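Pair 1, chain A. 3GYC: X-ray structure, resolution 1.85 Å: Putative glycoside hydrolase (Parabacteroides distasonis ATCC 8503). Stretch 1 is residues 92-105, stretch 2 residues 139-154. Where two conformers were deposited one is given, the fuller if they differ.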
# COMPACT_ATOMS: atom_id res chain seq x y z
N VAL A 92 -8.72 7.88 16.46
CA VAL A 92 -8.64 8.06 15.01
C VAL A 92 -9.11 9.43 14.53
O VAL A 92 -8.46 10.02 13.68
CB VAL A 92 -9.31 6.91 14.24
CG1 VAL A 92 -9.08 7.02 12.75
CG2 VAL A 92 -8.77 5.57 14.72
N GLN A 93 -10.20 9.95 15.08
CA GLN A 93 -10.65 11.30 14.76
C GLN A 93 -10.61 12.12 16.03
O GLN A 93 -10.98 11.61 17.11
CB GLN A 93 -12.06 11.31 14.16
CG GLN A 93 -12.21 10.78 12.76
CD GLN A 93 -11.62 11.71 11.68
OE1 GLN A 93 -10.76 12.55 11.97
NE2 GLN A 93 -12.09 11.54 10.45
N PRO A 94 -10.26 13.41 15.92
CA PRO A 94 -9.94 14.20 14.71
C PRO A 94 -8.53 14.04 14.10
O PRO A 94 -8.19 14.75 13.16
CB PRO A 94 -10.16 15.66 15.18
CG PRO A 94 -9.77 15.61 16.65
CD PRO A 94 -10.29 14.26 17.14
N ASN A 95 -7.71 13.16 14.66
CA ASN A 95 -6.34 12.90 14.14
C ASN A 95 -6.27 12.67 12.63
O ASN A 95 -5.40 13.25 11.97
CB ASN A 95 -5.63 11.77 14.87
CG ASN A 95 -4.99 12.22 16.15
OD1 ASN A 95 -4.80 13.41 16.34
ND2 ASN A 95 -4.65 11.26 17.07
N LEU A 96 -7.22 11.92 12.07
CA LEU A 96 -7.20 11.66 10.64
C LEU A 96 -7.42 12.96 9.88
O LEU A 96 -6.65 13.30 8.97
CB LEU A 96 -8.21 10.59 10.23
CG LEU A 96 -8.37 10.33 8.74
CD1 LEU A 96 -7.01 9.87 8.08
CD2 LEU A 96 -9.52 9.35 8.45
N ASN A 97 -8.45 13.70 10.26
CA ASN A 97 -8.72 14.96 9.56
C ASN A 97 -7.58 15.98 9.76
O ASN A 97 -7.31 16.80 8.83
CB ASN A 97 -10.09 15.50 9.91
CG ASN A 97 -11.23 14.72 9.22
OD1 ASN A 97 -11.02 13.67 8.59
ND2 ASN A 97 -12.41 15.25 9.32
N LEU A 98 -6.94 15.95 10.93
CA LEU A 98 -5.77 16.81 11.19
C LEU A 98 -4.65 16.45 10.24
O LEU A 98 -4.08 17.33 9.62
CB LEU A 98 -5.29 16.79 12.66
CG LEU A 98 -6.16 17.57 13.66
CD1 LEU A 98 -5.86 17.23 15.17
CD2 LEU A 98 -6.11 19.08 13.43
N PHE A 99 -4.32 15.17 10.16
CA PHE A 99 -3.31 14.68 9.26
C PHE A 99 -3.62 15.02 7.79
O PHE A 99 -2.72 15.50 7.05
CB PHE A 99 -3.13 13.16 9.44
CG PHE A 99 -2.03 12.59 8.57
CD1 PHE A 99 -0.70 12.75 8.96
CD2 PHE A 99 -2.31 11.99 7.36
CE1 PHE A 99 0.32 12.27 8.18
CE2 PHE A 99 -1.29 11.50 6.60
CZ PHE A 99 0.04 11.67 7.00
N LEU A 100 -4.88 14.83 7.38
CA LEU A 100 -5.31 15.15 6.02
C LEU A 100 -5.19 16.62 5.75
O LEU A 100 -4.77 16.98 4.65
CB LEU A 100 -6.71 14.63 5.70
CG LEU A 100 -6.94 13.13 5.72
CD1 LEU A 100 -8.46 12.82 5.57
CD2 LEU A 100 -6.12 12.33 4.66
N SER A 101 -5.49 17.49 6.74
CA SER A 101 -5.34 18.93 6.54
C SER A 101 -3.89 19.34 6.29
O SER A 101 -3.61 20.27 5.49
CB SER A 101 -5.87 19.69 7.75
OG SER A 101 -7.22 19.33 7.95
N LYS A 102 -2.97 18.66 6.97
CA LYS A 102 -1.54 18.95 6.79
C LYS A 102 -1.08 18.49 5.40
O LYS A 102 -0.24 19.18 4.77
CB LYS A 102 -0.69 18.32 7.91
CG LYS A 102 -0.97 18.91 9.29
CD LYS A 102 -0.11 18.24 10.36
CE LYS A 102 -0.52 18.73 11.80
NZ LYS A 102 -0.32 20.16 12.10
N CYS A 103 -1.65 17.39 4.92
CA CYS A 103 -1.40 16.95 3.55
C CYS A 103 -1.91 17.96 2.54
O CYS A 103 -1.16 18.37 1.64
CB CYS A 103 -2.02 15.57 3.28
SG CYS A 103 -1.17 14.28 4.22
N LYS A 104 -3.13 18.45 2.73
CA LYS A 104 -3.75 19.42 1.82
C LYS A 104 -2.93 20.68 1.71
O LYS A 104 -2.78 21.24 0.63
CB LYS A 104 -5.16 19.76 2.28
CG LYS A 104 -5.89 20.74 1.41
CD LYS A 104 -7.32 20.86 1.91
CE LYS A 104 -8.16 21.78 1.05
NZ LYS A 104 -7.62 23.18 1.11
N GLU A 105 -2.45 21.16 2.85
CA GLU A 105 -1.66 22.36 2.93
C GLU A 105 -0.43 22.28 2.05
O GLU A 105 0.01 23.29 1.57
CB GLU A 105 -1.22 22.59 4.39
CG GLU A 105 -0.24 23.70 4.61
N THR A 139 -19.35 5.77 5.97
CA THR A 139 -19.26 6.57 7.19
C THR A 139 -17.93 7.33 7.29
O THR A 139 -17.92 8.53 7.54
CB THR A 139 -19.52 5.68 8.41
OG1 THR A 139 -20.84 5.20 8.29
CG2 THR A 139 -19.38 6.43 9.69
N ILE A 140 -16.82 6.66 7.01
CA ILE A 140 -15.50 7.29 7.12
C ILE A 140 -15.41 8.42 6.08
O ILE A 140 -14.94 9.54 6.37
CB ILE A 140 -14.36 6.19 7.05
CG1 ILE A 140 -13.04 6.60 7.73
CG2 ILE A 140 -14.08 5.74 5.66
CD1 ILE A 140 -12.26 7.68 7.00
N LEU A 141 -15.91 8.18 4.87
CA LEU A 141 -15.86 9.21 3.83
C LEU A 141 -16.65 10.43 4.21
O LEU A 141 -16.20 11.52 3.94
CB LEU A 141 -16.26 8.67 2.45
CG LEU A 141 -15.30 7.62 1.88
CD1 LEU A 141 -15.83 7.05 0.59
CD2 LEU A 141 -13.85 8.23 1.67
N ARG A 142 -17.81 10.25 4.86
CA ARG A 142 -18.62 11.38 5.35
C ARG A 142 -17.87 12.13 6.47
O ARG A 142 -17.93 13.35 6.53
CB ARG A 142 -20.03 10.89 5.81
CG ARG A 142 -21.10 11.97 5.91
N SER A 143 -17.14 11.42 7.33
CA SER A 143 -16.32 12.08 8.38
C SER A 143 -15.25 12.99 7.77
O SER A 143 -14.96 14.06 8.32
CB SER A 143 -15.67 11.09 9.40
OG SER A 143 -14.49 10.44 8.93
N ILE A 144 -14.71 12.60 6.63
CA ILE A 144 -13.69 13.38 5.92
C ILE A 144 -14.35 14.55 5.21
O ILE A 144 -13.87 15.68 5.24
CB ILE A 144 -12.93 12.49 4.93
CG1 ILE A 144 -12.12 11.46 5.73
CG2 ILE A 144 -12.09 13.36 3.98
CD1 ILE A 144 -11.43 10.39 4.94
N GLU A 145 -15.49 14.29 4.59
CA GLU A 145 -16.20 15.34 3.88
C GLU A 145 -16.73 16.43 4.88
O GLU A 145 -16.93 17.59 4.51
CB GLU A 145 -17.34 14.68 3.09
CG GLU A 145 -17.77 15.39 1.83
CD GLU A 145 -18.85 14.61 1.05
OE1 GLU A 145 -19.32 13.54 1.53
OE2 GLU A 145 -19.23 15.07 -0.06
N GLU A 146 -16.91 16.07 6.16
CA GLU A 146 -17.41 17.04 7.17
C GLU A 146 -16.45 18.24 7.27
O GLU A 146 -16.89 19.38 7.40
CB GLU A 146 -17.58 16.37 8.57
CG GLU A 146 -18.16 17.27 9.67
N ASP A 147 -15.14 17.98 7.16
CA ASP A 147 -14.14 19.05 7.24
C ASP A 147 -13.66 19.50 5.87
O ASP A 147 -12.64 20.16 5.75
CB ASP A 147 -12.96 18.65 8.14
CG ASP A 147 -13.31 18.71 9.64
OD1 ASP A 147 -14.25 19.45 10.02
OD2 ASP A 147 -12.64 18.04 10.46
N GLY A 148 -14.41 19.16 4.83
CA GLY A 148 -14.12 19.57 3.45
C GLY A 148 -12.78 19.07 2.89
O GLY A 148 -12.11 19.82 2.17
N LEU A 149 -12.42 17.83 3.19
CA LEU A 149 -11.13 17.27 2.80
C LEU A 149 -11.24 16.17 1.77
O LEU A 149 -10.27 15.55 1.50
CB LEU A 149 -10.40 16.66 4.03
CG LEU A 149 -9.97 17.69 5.10
CD1 LEU A 149 -9.83 17.08 6.50
CD2 LEU A 149 -8.66 18.43 4.62
N LEU A 150 -12.41 15.96 1.15
CA LEU A 150 -12.53 14.81 0.25
C LEU A 150 -11.64 14.95 -1.00
O LEU A 150 -11.16 13.96 -1.52
CB LEU A 150 -13.98 14.59 -0.13
CG LEU A 150 -14.41 13.17 -0.50
CD1 LEU A 150 -13.86 12.18 0.50
CD2 LEU A 150 -15.97 13.11 -0.60
N ASP A 151 -11.42 16.18 -1.46
CA ASP A 151 -10.55 16.40 -2.63
C ASP A 151 -9.08 16.05 -2.39
O ASP A 151 -8.32 15.92 -3.34
CB ASP A 151 -10.67 17.83 -3.12
CG ASP A 151 -12.07 18.14 -3.61
OD1 ASP A 151 -12.66 17.24 -4.28
OD2 ASP A 151 -12.60 19.25 -3.30
N THR A 152 -8.70 15.85 -1.13
CA THR A 152 -7.34 15.39 -0.80
C THR A 152 -7.19 13.88 -0.99
O THR A 152 -6.09 13.39 -1.09
CB THR A 152 -7.01 15.80 0.64
OG1 THR A 152 -6.85 17.22 0.70
CG2 THR A 152 -5.77 15.10 1.16
N ILE A 153 -8.30 13.15 -1.05
CA ILE A 153 -8.28 11.73 -1.19
C ILE A 153 -8.14 11.38 -2.68
O ILE A 153 -8.89 11.87 -3.53
CB ILE A 153 -9.56 11.07 -0.60
CG1 ILE A 153 -9.68 11.43 0.90
CG2 ILE A 153 -9.54 9.56 -0.87
CD1 ILE A 153 -8.44 11.20 1.77
N LEU A 154 -7.17 10.52 -2.95
CA LEU A 154 -6.80 10.14 -4.30
C LEU A 154 -7.59 8.92 -4.77
O LEU A 154 -8.07 8.85 -5.89
CB LEU A 154 -5.31 9.82 -4.28
CG LEU A 154 -4.58 9.58 -5.55
CD1 LEU A 154 -4.66 10.85 -6.42
CD2 LEU A 154 -3.12 9.17 -5.14
O HOH W 1 -9.48 19.09 10.39

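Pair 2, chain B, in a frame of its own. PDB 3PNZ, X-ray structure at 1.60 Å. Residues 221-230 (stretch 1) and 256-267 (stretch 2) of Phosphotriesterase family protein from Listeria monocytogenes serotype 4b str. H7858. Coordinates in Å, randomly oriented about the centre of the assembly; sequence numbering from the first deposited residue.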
# COMPACT_ATOMS: atom_id res chain seq x y z
N ASP B 221 -6.45 14.63 11.90
CA ASP B 221 -7.00 14.85 13.23
C ASP B 221 -5.93 14.44 14.23
O ASP B 221 -5.65 13.25 14.37
CB ASP B 221 -8.23 13.96 13.39
CG ASP B 221 -8.93 14.12 14.74
OD1 ASP B 221 -8.25 14.39 15.75
OD2 ASP B 221 -10.17 13.93 14.78
N PRO B 222 -5.33 15.42 14.92
CA PRO B 222 -4.20 15.11 15.82
C PRO B 222 -4.54 14.10 16.91
O PRO B 222 -3.73 13.21 17.20
CB PRO B 222 -3.89 16.46 16.48
CG PRO B 222 -4.49 17.48 15.59
CD PRO B 222 -5.68 16.85 14.94
N TYR B 223 -5.71 14.23 17.52
CA TYR B 223 -6.12 13.36 18.61
C TYR B 223 -6.26 11.92 18.12
O TYR B 223 -5.74 10.98 18.73
CB TYR B 223 -7.44 13.85 19.21
CG TYR B 223 -7.90 13.10 20.43
CD1 TYR B 223 -7.70 13.63 21.71
CD2 TYR B 223 -8.55 11.88 20.32
CE1 TYR B 223 -8.13 12.96 22.83
CE2 TYR B 223 -8.99 11.20 21.45
CZ TYR B 223 -8.78 11.75 22.70
OH TYR B 223 -9.22 11.06 23.80
N TYR B 224 -6.97 11.76 17.00
CA TYR B 224 -7.11 10.46 16.34
C TYR B 224 -5.76 9.90 15.91
O TYR B 224 -5.46 8.73 16.17
CB TYR B 224 -8.03 10.64 15.13
CG TYR B 224 -8.21 9.44 14.21
CD1 TYR B 224 -8.79 8.26 14.67
CD2 TYR B 224 -7.87 9.53 12.86
CE1 TYR B 224 -9.00 7.17 13.80
CE2 TYR B 224 -8.07 8.46 12.00
CZ TYR B 224 -8.64 7.29 12.47
OH TYR B 224 -8.85 6.26 11.58
N HIS B 225 -4.93 10.71 15.27
CA HIS B 225 -3.61 10.23 14.85
C HIS B 225 -2.79 9.73 16.04
O HIS B 225 -2.14 8.68 15.95
CB HIS B 225 -2.85 11.33 14.11
CG HIS B 225 -3.25 11.45 12.67
ND1 HIS B 225 -2.72 12.41 11.84
CD2 HIS B 225 -4.11 10.74 11.92
CE1 HIS B 225 -3.23 12.27 10.63
NE2 HIS B 225 -4.08 11.26 10.65
N LYS B 226 -2.84 10.45 17.15
CA LYS B 226 -2.11 10.04 18.36
C LYS B 226 -2.68 8.75 18.96
O LYS B 226 -1.92 7.89 19.44
CB LYS B 226 -2.11 11.17 19.40
CG LYS B 226 -1.41 10.79 20.71
CD LYS B 226 -1.01 12.04 21.49
CE LYS B 226 -0.19 11.67 22.72
NZ LYS B 226 0.18 12.87 23.53
N GLN B 227 -4.00 8.60 18.93
CA GLN B 227 -4.62 7.34 19.36
C GLN B 227 -4.08 6.17 18.54
O GLN B 227 -3.76 5.11 19.08
CB GLN B 227 -6.14 7.38 19.20
CG GLN B 227 -6.91 8.19 20.23
CD GLN B 227 -8.40 8.19 19.89
OE1 GLN B 227 -8.80 8.68 18.83
NE2 GLN B 227 -9.21 7.63 20.77
N VAL B 228 -4.02 6.35 17.23
CA VAL B 228 -3.52 5.29 16.36
C VAL B 228 -2.03 5.05 16.63
O VAL B 228 -1.60 3.91 16.78
CB VAL B 228 -3.75 5.62 14.88
CG1 VAL B 228 -3.08 4.59 13.98
CG2 VAL B 228 -5.24 5.66 14.59
N ALA B 229 -1.27 6.13 16.68
CA ALA B 229 0.19 6.01 16.84
C ALA B 229 0.58 5.32 18.14
O ALA B 229 1.59 4.60 18.19
CB ALA B 229 0.83 7.39 16.76
N LYS B 230 -0.19 5.54 19.19
CA LYS B 230 0.12 4.93 20.49
C LYS B 230 0.13 3.40 20.46
O LYS B 230 0.74 2.78 21.32
CB LYS B 230 -0.89 5.38 21.54
CG LYS B 230 -0.63 6.75 22.13
CD LYS B 230 -1.64 6.98 23.25
CE LYS B 230 -1.52 8.33 23.90
NZ LYS B 230 -2.54 8.43 24.99
N LEU B 256 4.36 16.56 11.19
CA LEU B 256 5.22 17.20 12.19
C LEU B 256 4.60 17.16 13.59
O LEU B 256 5.32 17.10 14.59
CB LEU B 256 5.59 18.62 11.78
CG LEU B 256 6.49 18.71 10.54
CD1 LEU B 256 6.72 20.17 10.18
CD2 LEU B 256 7.81 17.99 10.79
N TYR B 257 3.27 17.15 13.68
CA TYR B 257 2.65 16.93 14.99
C TYR B 257 3.03 15.56 15.54
O TYR B 257 3.40 15.43 16.72
CB TYR B 257 1.12 17.07 14.94
CG TYR B 257 0.48 16.65 16.24
CD1 TYR B 257 0.54 17.48 17.36
CD2 TYR B 257 -0.16 15.42 16.35
CE1 TYR B 257 -0.03 17.09 18.56
CE2 TYR B 257 -0.73 15.03 17.56
CZ TYR B 257 -0.67 15.87 18.65
OH TYR B 257 -1.24 15.47 19.84
N LEU B 258 2.93 14.54 14.70
CA LEU B 258 3.29 13.19 15.15
C LEU B 258 4.77 13.14 15.53
O LEU B 258 5.13 12.51 16.53
CB LEU B 258 2.95 12.14 14.09
CG LEU B 258 1.46 11.77 14.02
CD1 LEU B 258 1.16 10.95 12.77
CD2 LEU B 258 1.02 11.00 15.28
N VAL B 259 5.62 13.81 14.75
CA VAL B 259 7.04 13.87 15.10
C VAL B 259 7.21 14.52 16.47
O VAL B 259 7.93 14.01 17.33
CB VAL B 259 7.89 14.59 14.04
CG1 VAL B 259 9.34 14.75 14.52
CG2 VAL B 259 7.87 13.83 12.72
N SER B 260 6.52 15.64 16.69
CA SER B 260 6.63 16.33 17.96
C SER B 260 6.17 15.48 19.15
O SER B 260 6.62 15.67 20.27
CB SER B 260 5.89 17.68 17.93
OG SER B 260 4.49 17.48 18.06
N GLU B 261 5.27 14.53 18.90
CA GLU B 261 4.75 13.70 19.97
C GLU B 261 5.56 12.40 20.15
O GLU B 261 5.21 11.56 20.98
CB GLU B 261 3.27 13.39 19.75
CG GLU B 261 2.38 14.63 19.90
CD GLU B 261 2.24 15.07 21.35
OE1 GLU B 261 2.04 14.21 22.22
OE2 GLU B 261 2.33 16.29 21.61
N GLY B 262 6.62 12.26 19.37
CA GLY B 262 7.56 11.15 19.53
C GLY B 262 7.34 9.95 18.63
O GLY B 262 7.88 8.88 18.88
N PHE B 263 6.56 10.13 17.57
CA PHE B 263 6.19 9.01 16.71
C PHE B 263 6.87 9.02 15.34
O PHE B 263 6.39 8.39 14.40
CB PHE B 263 4.66 8.97 16.54
CG PHE B 263 3.92 8.82 17.83
CD1 PHE B 263 3.95 7.62 18.52
CD2 PHE B 263 3.18 9.87 18.36
CE1 PHE B 263 3.26 7.47 19.73
CE2 PHE B 263 2.49 9.73 19.55
CZ PHE B 263 2.53 8.53 20.24
N GLU B 264 8.01 9.70 15.22
CA GLU B 264 8.64 9.83 13.91
C GLU B 264 9.00 8.49 13.27
O GLU B 264 9.07 8.38 12.05
CB GLU B 264 9.88 10.74 13.98
CG GLU B 264 11.05 10.14 14.74
CD GLU B 264 12.07 11.19 15.11
OE1 GLU B 264 11.66 12.24 15.67
OE2 GLU B 264 13.28 10.99 14.84
N ASP B 265 9.23 7.47 14.09
CA ASP B 265 9.66 6.17 13.58
C ASP B 265 8.51 5.37 12.96
O ASP B 265 8.71 4.26 12.45
CB ASP B 265 10.30 5.35 14.70
CG ASP B 265 11.61 5.92 15.19
OD1 ASP B 265 12.25 6.70 14.45
OD2 ASP B 265 12.02 5.57 16.32
N GLN B 266 7.30 5.92 13.03
CA GLN B 266 6.13 5.19 12.54
C GLN B 266 5.54 5.77 11.26
O GLN B 266 4.58 5.23 10.72
CB GLN B 266 5.05 5.12 13.63
CG GLN B 266 5.41 4.15 14.75
CD GLN B 266 4.62 4.40 16.02
OE1 GLN B 266 5.19 4.75 17.06
NE2 GLN B 266 3.30 4.23 15.95
N ILE B 267 6.14 6.86 10.78
CA ILE B 267 5.61 7.56 9.60
C ILE B 267 6.12 7.00 8.27
O ILE B 267 7.33 6.82 8.07
CB ILE B 267 5.88 9.07 9.70
CG1 ILE B 267 5.15 9.63 10.92
CG2 ILE B 267 5.45 9.79 8.40
CD1 ILE B 267 5.58 11.01 11.32
O HOH W 2 4.50 3.85 19.59

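Two helix-to-helix-and-turn contacts with one backbone arrangement. In pair 1, helix 95-105 packs against helix 139-146 and the segment that follows it; in pair 2, helix 222-229 packs against helix 256-260 and its following turns. The helix axes approach to 10.0 Å at -56° in pair 1 and to 10.4 Å at -52° in pair 2, and 14 central residues superpose with an RMSD of 0.7 Å.

The second helix ends alike in both. Gly A148 matches Gly B262, each with positive phi; in pair 2 this is a Schellman motif, with Gly B262 N bonded to Val B259 O (3.0 Å) and Phe B263 N to Leu B258 O (3.0 Å). The turn delivers the next residue, Leu A149 or Phe B263, toward the first helix, and the centres of these two side chains fall 0.7 Å apart.

What meets that residue differs. In pair 1, Leu A100 lays CB 4.0 Å from Leu A149 CD1. Leu A100 CD1 lies 3.9 Å from Ile A144 CD1, and Ile A153 CD1 is near both methyls, 3.9 Å from Leu A100 CD2 and 4.1 Å from Leu A100 CD1. The match of Leu A100, Ala B229, is short, and the partner is a broad ring: Ala B229 CB sits over one face of Phe B263, 3.6 Å from CG, in a CH-pi contact, and also touches Leu B258 CD2 (3.9 Å), where Leu B258 matches Ile A144. A small residue against a flat ring thus stands where pair 1 has two leucines in contact.

The polar link one turn earlier joins matched positions, Asn A97 with Asp A147 and Lys B226 with Glu B261. Asn A97 ND2 donates to Asp A147 OD2 (3.0 Å) and also to Ser A143 O (3.0 Å), tying the helix to the backbone near its partner's C-terminal end. Lys B226, all-t and extended, instead carries NZ to Glu B261 OE1 (2.6 Å) in a salt bridge.

Just before the first helix of pair 1, Gln A93 NE2 donates to Ser A143 OG (3.0 Å) and to Asn A97 OD1 (3.0 Å), a polar network that also orients the asparagine amide. The matched Pro B222, in the first turn of its helix, and Tyr B257 make an apolar contact there: Pro B222 CB lies over the tyrosine face, 3.6 Å from CE2.

At the far end, Thr A152 matches Gln B266. Thr A152 brings CG2 to 4.1 Å from Leu A100 O, whereas Gln B266 NE2 donates almost linearly to the matched carbonyl, Ala B229 O (2.8 Å), hydrogen bonding the turn to the first helix's backbone.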